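Local coordinates for histidine triad (HIT) protein (Sinorhizobium meliloti, PDB 3NRD) that probably binds nucleotides and may act on nucleotide-type substrates, as other members of the histidine triad (HIT) family do, at residues G22-R27 against T61-L66. Numbering follows the deposited sequence.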
loop_
_atom_site.group_PDB
_atom_site.type_symbol
_atom_site.label_atom_id
_atom_site.label_comp_id
_atom_site.label_asym_id
_atom_site.label_seq_id
_atom_site.Cartn_x
_atom_site.Cartn_y
_atom_site.Cartn_z
ATOM N N GLY A 22 -17.558 3.440 7.698
ATOM C CA GLY A 22 -18.304 4.590 7.199
ATOM C C GLY A 22 -18.204 4.754 5.697
ATOM O O GLY A 22 -19.191 4.874 4.972
ATOM N N LEU A 23 -16.981 4.823 5.241
ATOM C CA LEU A 23 -16.704 4.976 3.836
ATOM C C LEU A 23 -16.513 3.620 3.148
ATOM O O LEU A 23 -16.989 3.454 2.023
ATOM C CB LEU A 23 -15.458 5.817 3.652
ATOM C CG LEU A 23 -14.943 6.007 2.219
ATOM C CD1 LEU A 23 -15.989 6.632 1.337
ATOM C CD2 LEU A 23 -13.649 6.844 2.278
ATOM N N CYS A 24 -15.785 2.704 3.801
ATOM C CA CYS A 24 -15.317 1.477 3.168
ATOM C C CYS A 24 -16.144 0.252 3.536
ATOM O O CYS A 24 -16.425 0.034 4.711
ATOM C CB CYS A 24 -13.885 1.192 3.544
ATOM S SG CYS A 24 -12.709 2.311 2.792
ATOM N N GLN A 25 -16.542 -0.529 2.526
ATOM C CA GLN A 25 -16.924 -1.916 2.726
ATOM C C GLN A 25 -15.664 -2.709 3.067
ATOM O O GLN A 25 -14.596 -2.419 2.526
ATOM C CB GLN A 25 -17.540 -2.509 1.476
ATOM C CG GLN A 25 -18.926 -1.972 1.151
ATOM C CD GLN A 25 -19.476 -2.475 -0.171
ATOM O OE1 GLN A 25 -19.051 -3.507 -0.666
ATOM N NE2 GLN A 25 -20.419 -1.715 -0.765
HETATM N N MSE A 26 -15.806 -3.695 3.957
HETATM C CA MSE A 26 -14.721 -4.590 4.345
HETATM C C MSE A 26 -15.013 -5.973 3.821
HETATM O O MSE A 26 -16.132 -6.490 3.998
HETATM C CB MSE A 26 -14.597 -4.716 5.855
HETATM C CG MSE A 26 -14.224 -3.484 6.553
HETATM SE SE MSE A 26 -13.922 -3.796 8.486
HETATM C CE MSE A 26 -12.528 -5.056 8.206
ATOM N N ARG A 27 -14.012 -6.582 3.199
ATOM C CA ARG A 27 -14.112 -7.964 2.779
ATOM C C ARG A 27 -12.896 -8.725 3.212
ATOM O O ARG A 27 -11.832 -8.178 3.255
ATOM C CB ARG A 27 -14.246 -8.065 1.282
ATOM C CG ARG A 27 -15.451 -7.343 0.770
ATOM C CD ARG A 27 -15.616 -7.475 -0.711
ATOM N NE ARG A 27 -16.269 -8.703 -1.147
ATOM C CZ ARG A 27 -17.570 -8.958 -1.070
ATOM N NH1 ARG A 27 -18.414 -8.114 -0.488
ATOM N NH2 ARG A 27 -18.032 -10.102 -1.562
ATOM N N THR A 61 -7.767 6.817 5.234
ATOM C CA THR A 61 -6.533 6.696 6.035
ATOM C C THR A 61 -6.828 6.066 7.371
ATOM O O THR A 61 -6.246 5.062 7.732
ATOM C CB THR A 61 -5.867 8.097 6.218
ATOM O OG1 THR A 61 -5.476 8.558 4.925
ATOM C CG2 THR A 61 -4.664 8.053 7.150
ATOM N N PHE A 62 -7.795 6.625 8.063
ATOM C CA PHE A 62 -8.061 6.219 9.442
ATOM C C PHE A 62 -8.852 4.943 9.541
ATOM O O PHE A 62 -8.664 4.205 10.487
ATOM C CB PHE A 62 -8.694 7.382 10.198
ATOM C CG PHE A 62 -7.704 8.488 10.398
ATOM C CD1 PHE A 62 -6.583 8.277 11.188
ATOM C CD2 PHE A 62 -7.837 9.674 9.761
ATOM C CE1 PHE A 62 -5.637 9.242 11.338
ATOM C CE2 PHE A 62 -6.901 10.646 9.934
ATOM C CZ PHE A 62 -5.808 10.433 10.731
ATOM N N GLU A 63 -9.732 4.706 8.577
ATOM C CA GLU A 63 -10.384 3.400 8.449
ATOM C C GLU A 63 -9.321 2.345 8.167
ATOM O O GLU A 63 -9.349 1.307 8.793
ATOM C CB GLU A 63 -11.501 3.393 7.372
ATOM C CG GLU A 63 -12.798 4.002 7.911
ATOM C CD GLU A 63 -13.965 4.040 6.899
ATOM O OE1 GLU A 63 -13.871 3.427 5.815
ATOM O OE2 GLU A 63 -15.001 4.692 7.187
ATOM N N THR A 64 -8.385 2.628 7.251
ATOM C CA THR A 64 -7.306 1.671 6.935
ATOM C C THR A 64 -6.464 1.343 8.171
ATOM O O THR A 64 -6.204 0.174 8.446
ATOM C CB THR A 64 -6.414 2.162 5.801
ATOM O OG1 THR A 64 -7.171 2.229 4.580
ATOM C CG2 THR A 64 -5.232 1.212 5.581
ATOM N N ASN A 65 -6.131 2.387 8.926
ATOM C CA ASN A 65 -5.218 2.318 10.030
ATOM C C ASN A 65 -5.887 1.708 11.251
ATOM O O ASN A 65 -5.239 0.938 11.972
ATOM C CB ASN A 65 -4.600 3.704 10.310
ATOM C CG ASN A 65 -3.662 4.166 9.165
ATOM O OD1 ASN A 65 -3.374 3.392 8.257
ATOM N ND2 ASN A 65 -3.232 5.423 9.192
ATOM N N LEU A 66 -7.180 2.029 11.455
ATOM C CA LEU A 66 -7.983 1.347 12.468
ATOM C C LEU A 66 -8.058 -0.141 12.174
ATOM O O LEU A 66 -7.916 -0.928 13.065
ATOM C CB LEU A 66 -9.395 1.940 12.530
ATOM C CG LEU A 66 -10.349 1.482 13.610
ATOM C CD1 LEU A 66 -10.087 2.194 14.933
ATOM C CD2 LEU A 66 -11.808 1.705 13.131
#
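Gly22 opens the contact by turning its backbone N to the carboxylate of Glu63, whose two oxygens collect three successive amides where the chain turns into strand 24-29. The bond from Gly22 N to Glu63 OE2 is of ordinary length, 2.9 Å, but bent to 128° and so weak. Glycine suits this place because a modelled side-chain carbon would crowd the same oxygen. Leu23 gives the straightest of the three bonds: its N lies 2.8 Å from Glu63 OE2, with an angle of 173° at the hydrogen, and meets the syn lone pair. Its CB rests 3.6 Å from Glu63 OE1, while the isobutyl group packs on Asp56 and Met59 one to two turns earlier in the helix. Cys24 N closes the set at 2.9 Å from Glu63 OE1, again on the syn side, although that bond is also bent. Cys24 CB lies only 3.2 Å from Glu63 OE1 and its SG 3.4 Å from the same oxygen, so a compact side chain suits this place. A glutamate fits across the gap because its chain, extended beyond CG (chi2 180°), spans from helix to turn and presents both oxygens side by side. The amides may in turn stabilise its negative charge, if it is ionised. Were Glu63 cut back to an alanine, the buried amides of Leu23 and Cys24 would probably be left without this acceptor, and the turn would be less firmly fixed. Beyond Cys24, the selenium-bearing side chain of Met26 packs on Val67 of the same helix. Thus helix 54-75, which also meets the second subunit, is tied at Glu63 to the start of strand 24-29, itself flanked by strands 15-20 and 36-41 in the antiparallel sheet of the HIT domain.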